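Local coordinates for protein EmGH1 (Erythrobacter marinus, PDB 5Z87) that probably hydrolyses beta-glucosidic bonds, releasing glucose from short sugars such as cellobiose, as a family 3 glycoside hydrolase, at residues F162-S174 with A391-H405. Residues are numbered along the deposited sequence; the frame is centred on the assembly and turned at random.
Sequences FEATAKEARSRGS and ADPALAGRLARSTEH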
ATOM      1  N   PHE A 162      12.857 -16.627  26.529  1.00 21.52           N
ATOM      2  CA  PHE A 162      11.801 -17.569  26.221  1.00 26.78           C
ATOM      3  C   PHE A 162      12.048 -18.942  26.826  1.00 20.53           C
ATOM      4  O   PHE A 162      11.092 -19.704  27.002  1.00 23.83           O
ATOM      5  CB  PHE A 162      11.579 -17.598  24.701  1.00 19.00           C
ATOM      6  CG  PHE A 162      10.865 -16.366  24.219  1.00 21.37           C
ATOM      7  CD1 PHE A 162       9.494 -16.251  24.360  1.00 19.72           C
ATOM      8  CD2 PHE A 162      11.576 -15.274  23.741  1.00 22.35           C
ATOM      9  CE1 PHE A 162       8.831 -15.094  23.968  1.00 21.60           C
ATOM     10  CE2 PHE A 162      10.919 -14.107  23.352  1.00 22.67           C
ATOM     11  CZ  PHE A 162       9.546 -14.023  23.461  1.00 17.81           C
ATOM     12  N   GLU A 163      13.286 -19.249  27.205  1.00 25.92           N
ATOM     13  CA  GLU A 163      13.519 -20.387  28.084  1.00 26.29           C
ATOM     14  C   GLU A 163      12.837 -20.169  29.429  1.00 30.17           C
ATOM     15  O   GLU A 163      12.142 -21.057  29.936  1.00 33.25           O
ATOM     16  CB  GLU A 163      15.022 -20.608  28.248  1.00 32.73           C
ATOM     17  CG  GLU A 163      15.417 -21.842  29.063  1.00 31.81           C
ATOM     18  CD  GLU A 163      16.899 -21.863  29.362  1.00 42.12           C
ATOM     19  OE1 GLU A 163      17.308 -21.212  30.343  1.00 52.85           O
ATOM     20  OE2 GLU A 163      17.662 -22.504  28.607  1.00 52.00           O
ATOM     21  N   ALA A 164      12.993 -18.969  30.007  1.00 29.35           N
ATOM     22  CA  ALA A 164      12.306 -18.654  31.260  1.00 24.11           C
ATOM     23  C   ALA A 164      10.798 -18.700  31.080  1.00 28.43           C
ATOM     24  O   ALA A 164      10.075 -19.204  31.951  1.00 22.60           O
ATOM     25  CB  ALA A 164      12.732 -17.278  31.786  1.00 20.03           C
ATOM     26  N   THR A 165      10.307 -18.180  29.951  1.00 21.34           N
ATOM     27  CA  THR A 165       8.874 -18.182  29.693  1.00 20.43           C
ATOM     28  C   THR A 165       8.333 -19.603  29.565  1.00 24.23           C
ATOM     29  O   THR A 165       7.233 -19.903  30.045  1.00 16.95           O
ATOM     30  CB  THR A 165       8.568 -17.383  28.418  1.00 26.10           C
ATOM     31  OG1 THR A 165       8.986 -16.018  28.582  1.00 23.16           O
ATOM     32  CG2 THR A 165       7.083 -17.428  28.120  1.00 14.34           C
ATOM     33  N   ALA A 166       9.084 -20.484  28.890  1.00 19.16           N
ATOM     34  CA  ALA A 166       8.633 -21.862  28.734  1.00 29.16           C
ATOM     35  C   ALA A 166       8.536 -22.573  30.088  1.00 33.09           C
ATOM     36  O   ALA A 166       7.558 -23.288  30.355  1.00 28.63           O
ATOM     37  CB  ALA A 166       9.569 -22.611  27.783  1.00 17.63           C
ATOM     38  N   LYS A 167       9.538 -22.378  30.956  1.00 22.32           N
ATOM     39  CA  LYS A 167       9.506 -22.948  32.302  1.00 19.93           C
ATOM     40  C   LYS A 167       8.232 -22.563  33.022  1.00 23.71           C
ATOM     41  O   LYS A 167       7.550 -23.413  33.602  1.00 26.65           O
ATOM     42  CB  LYS A 167      10.710 -22.468  33.116  1.00 24.94           C
ATOM     43  CG  LYS A 167      12.012 -23.143  32.812  1.00 31.82           C
ATOM     44  CD  LYS A 167      13.132 -22.494  33.630  1.00 28.80           C
ATOM     45  CE  LYS A 167      14.487 -23.043  33.219  1.00 35.68           C
ATOM     46  NZ  LYS A 167      15.600 -22.274  33.835  1.00 45.10           N
ATOM     47  N   GLU A 168       7.908 -21.266  33.008  1.00 23.07           N
ATOM     48  CA  GLU A 168       6.728 -20.789  33.713  1.00 25.61           C
ATOM     49  C   GLU A 168       5.461 -21.381  33.109  1.00 30.57           C
ATOM     50  O   GLU A 168       4.517 -21.718  33.834  1.00 29.12           O
ATOM     51  CB  GLU A 168       6.687 -19.251  33.700  1.00 28.16           C
ATOM     52  CG  GLU A 168       7.905 -18.582  34.356  1.00 26.18           C
ATOM     53  CD  GLU A 168       7.708 -17.102  34.712  1.00 27.07           C
ATOM     54  OE1 GLU A 168       6.574 -16.566  34.616  1.00 26.32           O
ATOM     55  OE2 GLU A 168       8.719 -16.467  35.095  1.00 29.12           O
ATOM     56  N   ALA A 169       5.429 -21.535  31.784  1.00 28.08           N
ATOM     57  CA  ALA A 169       4.229 -22.048  31.132  1.00 27.06           C
ATOM     58  C   ALA A 169       4.051 -23.542  31.407  1.00 25.46           C
ATOM     59  O   ALA A 169       2.963 -23.987  31.786  1.00 20.47           O
ATOM     60  CB  ALA A 169       4.290 -21.770  29.624  1.00 25.03           C
ATOM     61  N   ARG A 170       5.111 -24.329  31.220  1.00 22.99           N
ATOM     62  CA  ARG A 170       4.999 -25.777  31.369  1.00 25.84           C
ATOM     63  C   ARG A 170       4.703 -26.159  32.819  1.00 29.33           C
ATOM     64  O   ARG A 170       3.875 -27.039  33.082  1.00 25.90           O
ATOM     65  CB  ARG A 170       6.280 -26.446  30.859  1.00 21.48           C
ATOM     66  CG  ARG A 170       6.181 -27.957  30.664  1.00 23.42           C
ATOM     67  CD  ARG A 170       5.091 -28.318  29.657  1.00 36.68           C
ATOM     68  NE  ARG A 170       4.728 -29.734  29.691  1.00 31.08           N
ATOM     69  CZ  ARG A 170       5.201 -30.645  28.845  1.00 32.22           C
ATOM     70  NH1 ARG A 170       4.826 -31.916  28.944  1.00 34.51           N
ATOM     71  NH2 ARG A 170       6.057 -30.286  27.899  1.00 28.61           N
ATOM     72  N   SER A 171       5.335 -25.481  33.775  1.00 23.45           N
ATOM     73  CA  SER A 171       5.050 -25.753  35.180  1.00 31.99           C
ATOM     74  C   SER A 171       3.600 -25.456  35.538  1.00 26.66           C
ATOM     75  O   SER A 171       3.075 -26.036  36.495  1.00 27.92           O
ATOM     76  CB  SER A 171       5.991 -24.941  36.080  1.00 23.37           C
ATOM     77  OG  SER A 171       5.620 -23.574  36.073  1.00 28.58           O
ATOM     78  N   ARG A 172       2.936 -24.575  34.796  1.00 27.55           N
ATOM     79  CA  ARG A 172       1.532 -24.256  35.038  1.00 26.69           C
ATOM     80  C   ARG A 172       0.584 -25.080  34.168  1.00 23.58           C
ATOM     81  O   ARG A 172      -0.622 -24.817  34.154  1.00 26.42           O
ATOM     82  CB  ARG A 172       1.282 -22.755  34.828  1.00 27.19           C
ATOM     83  CG  ARG A 172       2.018 -21.863  35.841  1.00 33.22           C
ATOM     84  CD  ARG A 172       1.999 -20.376  35.462  1.00 20.31           C
ATOM     85  NE  ARG A 172       0.669 -19.802  35.622  1.00 24.21           N
ATOM     86  CZ  ARG A 172       0.430 -18.571  36.059  1.00 24.63           C
ATOM     87  NH1 ARG A 172       1.441 -17.761  36.374  1.00 25.58           N
ATOM     88  NH2 ARG A 172      -0.821 -18.150  36.186  1.00 23.67           N
ATOM     89  N   GLY A 173       1.094 -26.072  33.447  1.00 22.63           N
ATOM     90  CA  GLY A 173       0.236 -26.979  32.722  1.00 26.03           C
ATOM     91  C   GLY A 173       0.085 -26.698  31.246  1.00 25.19           C
ATOM     92  O   GLY A 173      -0.618 -27.445  30.562  1.00 29.37           O
ATOM     93  N   SER A 174       0.719 -25.657  30.729  1.00 24.47           N
ATOM     94  CA  SER A 174       0.644 -25.361  29.304  1.00 27.92           C
ATOM     95  C   SER A 174       1.822 -26.001  28.584  1.00 22.52           C
ATOM     96  O   SER A 174       2.973 -25.775  28.959  1.00 27.91           O
ATOM     97  CB  SER A 174       0.642 -23.849  29.075  1.00 30.60           C
ATOM     98  OG  SER A 174       0.757 -23.531  27.700  1.00 30.54           O
ATOM     99  N   ALA A 391       1.114 -30.967  35.186  1.00 28.52           N
ATOM    100  CA  ALA A 391       1.597 -29.675  35.672  1.00 23.92           C
ATOM    101  C   ALA A 391       2.373 -29.927  36.964  1.00 28.40           C
ATOM    102  O   ALA A 391       2.567 -31.079  37.369  1.00 31.37           O
ATOM    103  CB  ALA A 391       0.438 -28.702  35.881  1.00 27.68           C
ATOM    104  N   ASP A 392       2.804 -28.848  37.618  1.00 23.42           N
ATOM    105  CA  ASP A 392       3.669 -28.927  38.799  1.00 29.14           C
ATOM    106  C   ASP A 392       3.422 -27.694  39.645  1.00 32.77           C
ATOM    107  O   ASP A 392       4.145 -26.693  39.540  1.00 30.72           O
ATOM    108  CB  ASP A 392       5.147 -29.028  38.424  1.00 29.46           C
ATOM    109  CG  ASP A 392       6.045 -29.324  39.632  1.00 36.83           C
ATOM    110  OD1 ASP A 392       5.619 -29.096  40.784  1.00 29.99           O
ATOM    111  OD2 ASP A 392       7.188 -29.783  39.425  1.00 33.16           O
ATOM    112  N   PRO A 393       2.420 -27.738  40.523  1.00 32.57           N
ATOM    113  CA  PRO A 393       2.011 -26.509  41.223  1.00 27.98           C
ATOM    114  C   PRO A 393       3.119 -25.847  42.022  1.00 31.51           C
ATOM    115  O   PRO A 393       3.189 -24.612  42.055  1.00 36.40           O
ATOM    116  CB  PRO A 393       0.860 -26.996  42.118  1.00 30.19           C
ATOM    117  CG  PRO A 393       0.308 -28.188  41.379  1.00 25.28           C
ATOM    118  CD  PRO A 393       1.492 -28.857  40.753  1.00 22.97           C
ATOM    119  N   ALA A 394       4.003 -26.622  42.652  1.00 36.97           N
ATOM    120  CA  ALA A 394       4.978 -26.012  43.551  1.00 39.75           C
ATOM    121  C   ALA A 394       6.124 -25.374  42.778  1.00 30.46           C
ATOM    122  O   ALA A 394       6.587 -24.288  43.137  1.00 33.92           O
ATOM    123  CB  ALA A 394       5.505 -27.043  44.557  1.00 32.62           C
ATOM    124  N   LEU A 395       6.597 -26.040  41.726  1.00 35.70           N
ATOM    125  CA  LEU A 395       7.568 -25.418  40.835  1.00 35.48           C
ATOM    126  C   LEU A 395       6.989 -24.172  40.180  1.00 29.71           C
ATOM    127  O   LEU A 395       7.675 -23.151  40.065  1.00 34.08           O
ATOM    128  CB  LEU A 395       8.020 -26.411  39.767  1.00 33.93           C
ATOM    129  CG  LEU A 395       8.995 -25.827  38.743  1.00 37.58           C
ATOM    130  CD1 LEU A 395      10.277 -25.373  39.452  1.00 29.51           C
ATOM    131  CD2 LEU A 395       9.290 -26.822  37.606  1.00 26.64           C
ATOM    132  N   ALA A 396       5.733 -24.241  39.737  1.00 25.44           N
ATOM    133  CA  ALA A 396       5.077 -23.070  39.162  1.00 29.20           C
ATOM    134  C   ALA A 396       5.142 -21.876  40.109  1.00 35.72           C
ATOM    135  O   ALA A 396       5.266 -20.729  39.665  1.00 29.75           O
ATOM    136  CB  ALA A 396       3.616 -23.391  38.824  1.00 26.08           C
ATOM    137  N   GLY A 397       5.060 -22.128  41.420  1.00 35.48           N
ATOM    138  CA  GLY A 397       5.149 -21.041  42.384  1.00 33.86           C
ATOM    139  C   GLY A 397       6.559 -20.511  42.549  1.00 28.10           C
ATOM    140  O   GLY A 397       6.760 -19.309  42.749  1.00 34.79           O
ATOM    141  N   ARG A 398       7.554 -21.383  42.445  1.00 23.27           N
ATOM    142  CA  ARG A 398       8.927 -20.920  42.574  1.00 27.08           C
ATOM    143  C   ARG A 398       9.392 -20.144  41.344  1.00 37.32           C
ATOM    144  O   ARG A 398      10.170 -19.191  41.477  1.00 34.99           O
ATOM    145  CB  ARG A 398       9.841 -22.110  42.838  1.00 27.74           C
ATOM    146  CG  ARG A 398       9.523 -22.809  44.157  1.00 32.05           C
ATOM    147  CD  ARG A 398      10.651 -23.740  44.565  1.00 36.08           C
ATOM    148  NE  ARG A 398      10.871 -24.819  43.608  1.00 33.05           N
ATOM    149  CZ  ARG A 398      10.091 -25.893  43.510  1.00 37.64           C
ATOM    150  NH1 ARG A 398       9.029 -26.024  44.304  1.00 34.26           N
ATOM    151  NH2 ARG A 398      10.371 -26.835  42.621  1.00 31.95           N
ATOM    152  N   LEU A 399       8.932 -20.533  40.148  1.00 28.83           N
ATOM    153  CA  LEU A 399       9.425 -19.918  38.914  1.00 35.60           C
ATOM    154  C   LEU A 399       8.804 -18.553  38.658  1.00 31.68           C
ATOM    155  O   LEU A 399       9.491 -17.633  38.198  1.00 35.57           O
ATOM    156  CB  LEU A 399       9.137 -20.821  37.720  1.00 29.34           C
ATOM    157  CG  LEU A 399       9.889 -22.138  37.654  1.00 31.68           C
ATOM    158  CD1 LEU A 399       9.400 -22.933  36.456  1.00 28.86           C
ATOM    159  CD2 LEU A 399      11.387 -21.897  37.580  1.00 28.45           C
ATOM    160  N   ALA A 400       7.509 -18.416  38.925  1.00 30.32           N
ATOM    161  CA  ALA A 400       6.778 -17.211  38.570  1.00 29.72           C
ATOM    162  C   ALA A 400       7.424 -15.962  39.167  1.00 38.48           C
ATOM    163  O   ALA A 400       7.487 -15.805  40.391  1.00 32.98           O
ATOM    164  CB  ALA A 400       5.336 -17.337  39.033  1.00 22.44           C
ATOM    165  N   ARG A 401       7.887 -15.074  38.285  1.00 34.27           N
ATOM    166  CA  ARG A 401       8.471 -13.790  38.674  1.00 30.36           C
ATOM    167  C   ARG A 401       9.589 -13.987  39.687  1.00 34.09           C
ATOM    168  O   ARG A 401       9.783 -13.185  40.604  1.00 36.51           O
ATOM    169  CB  ARG A 401       7.404 -12.829  39.195  1.00 28.79           C
ATOM    170  CG  ARG A 401       6.435 -12.370  38.114  1.00 22.78           C
ATOM    171  CD  ARG A 401       5.629 -11.172  38.581  1.00 29.21           C
ATOM    172  NE  ARG A 401       6.478 -10.002  38.729  1.00 30.22           N
ATOM    173  CZ  ARG A 401       6.359  -9.103  39.698  1.00 37.02           C
ATOM    174  NH1 ARG A 401       5.430  -9.247  40.635  1.00 32.07           N
ATOM    175  NH2 ARG A 401       7.188  -8.067  39.738  1.00 31.74           N
ATOM    176  N   SER A 402      10.329 -15.078  39.508  1.00 34.79           N
ATOM    177  CA  SER A 402      11.465 -15.374  40.360  1.00 32.51           C
ATOM    178  C   SER A 402      12.499 -14.258  40.253  1.00 36.14           C
ATOM    179  O   SER A 402      12.481 -13.443  39.329  1.00 35.82           O
ATOM    180  CB  SER A 402      12.090 -16.699  39.955  1.00 25.12           C
ATOM    181  OG  SER A 402      12.789 -16.548  38.729  1.00 33.33           O
ATOM    182  N   THR A 403      13.419 -14.229  41.216  1.00 33.36           N
ATOM    183  CA  THR A 403      14.413 -13.164  41.220  1.00 37.15           C
ATOM    184  C   THR A 403      15.285 -13.234  39.972  1.00 33.52           C
ATOM    185  O   THR A 403      15.606 -12.204  39.368  1.00 32.06           O
ATOM    186  CB  THR A 403      15.246 -13.235  42.502  1.00 37.12           C
ATOM    187  OG1 THR A 403      14.455 -12.736  43.589  1.00 41.35           O
ATOM    188  CG2 THR A 403      16.516 -12.393  42.389  1.00 26.89           C
ATOM    189  N   GLU A 404      15.630 -14.445  39.539  1.00 27.98           N
ATOM    190  CA  GLU A 404      16.399 -14.590  38.309  1.00 32.23           C
ATOM    191  C   GLU A 404      15.598 -14.129  37.087  1.00 37.82           C
ATOM    192  O   GLU A 404      16.152 -13.497  36.177  1.00 31.77           O
ATOM    193  CB  GLU A 404      16.851 -16.039  38.155  1.00 28.18           C
ATOM    194  CG  GLU A 404      17.263 -16.434  36.762  1.00 41.06           C
ATOM    195  CD  GLU A 404      17.651 -17.902  36.671  1.00 47.55           C
ATOM    196  OE1 GLU A 404      18.136 -18.458  37.686  1.00 57.68           O
ATOM    197  OE2 GLU A 404      17.465 -18.499  35.587  1.00 52.08           O
ATOM    198  N   HIS A 405      14.292 -14.413  37.055  1.00 23.57           N
ATOM    199  CA  HIS A 405      13.500 -14.028  35.894  1.00 33.49           C
ATOM    200  C   HIS A 405      13.220 -12.528  35.884  1.00 32.66           C
ATOM    201  O   HIS A 405      13.220 -11.902  34.814  1.00 28.73           O
ATOM    202  CB  HIS A 405      12.199 -14.839  35.841  1.00 25.17           C
ATOM    203  CG  HIS A 405      12.399 -16.278  35.443  1.00 27.53           C
ATOM    204  ND1 HIS A 405      11.349 -17.150  35.231  1.00 22.69           N
ATOM    205  CD2 HIS A 405      13.529 -16.987  35.202  1.00 17.59           C
ATOM    206  CE1 HIS A 405      11.825 -18.334  34.886  1.00 22.67           C
ATOM    207  NE2 HIS A 405      13.145 -18.262  34.857  1.00 25.42           N
TER
HETATM  208  O   HOH W   1      15.316 -19.628  33.458  1.00 38.69           O
HETATM  209  O   HOH W   2       5.293 -20.395  36.798  1.00 26.41           O
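Glu168 OE2 takes two hydrogen bonds, one from His405 ND1 at 2.7 Å and one involving Thr141 OG1. The histidine bond is nearly straight, with an N-H...acceptor angle of 167°; it is a His-carboxylate hydrogen bond made to the anti lone pair of OE2, with carboxylate and imidazole nearly coplanar, 13° apart. Ala164, one turn earlier, sets its methyl over the centre of the imidazole face, CB lying 3.4 Å from the ring centroid in a CH-pi contact. On the other ring nitrogen, His405 NE2 shares water 1 with Lys167 NZ and Glu404 OE2, a link between charges too far apart for a direct salt bridge. An alanine in place of His405 would probably cost Glu168 OE2 one of its two bonds and leave the Ala164 methyl facing a gap. The His405 contacts tie helix 155-171 of the TIM-barrel-type N-terminal domain to the start of helix 403-416. Helix 393-399 packs on the same helix: the axes of 162-171 and 393-399 approach to 8.7 Å and run roughly antiparallel. With CG anti to the carbonyl carbon (chi1 -68°), Leu399 turns CD1 onto Lys167 CB, 3.6 Å away. Ser171 lies close against Ala396, OG being 3.4 Å from CB, while Arg172 CG covers the same methyl. Helix 155-171 finishes in a Schellman motif with Gly173 at C-prime; Ala391 CB packs 3.6 Å from Gly173 CA, and Ser171 O accepts from Asp392 N at 3.0 Å, joining this helix end to the N-cap of helix 393-399.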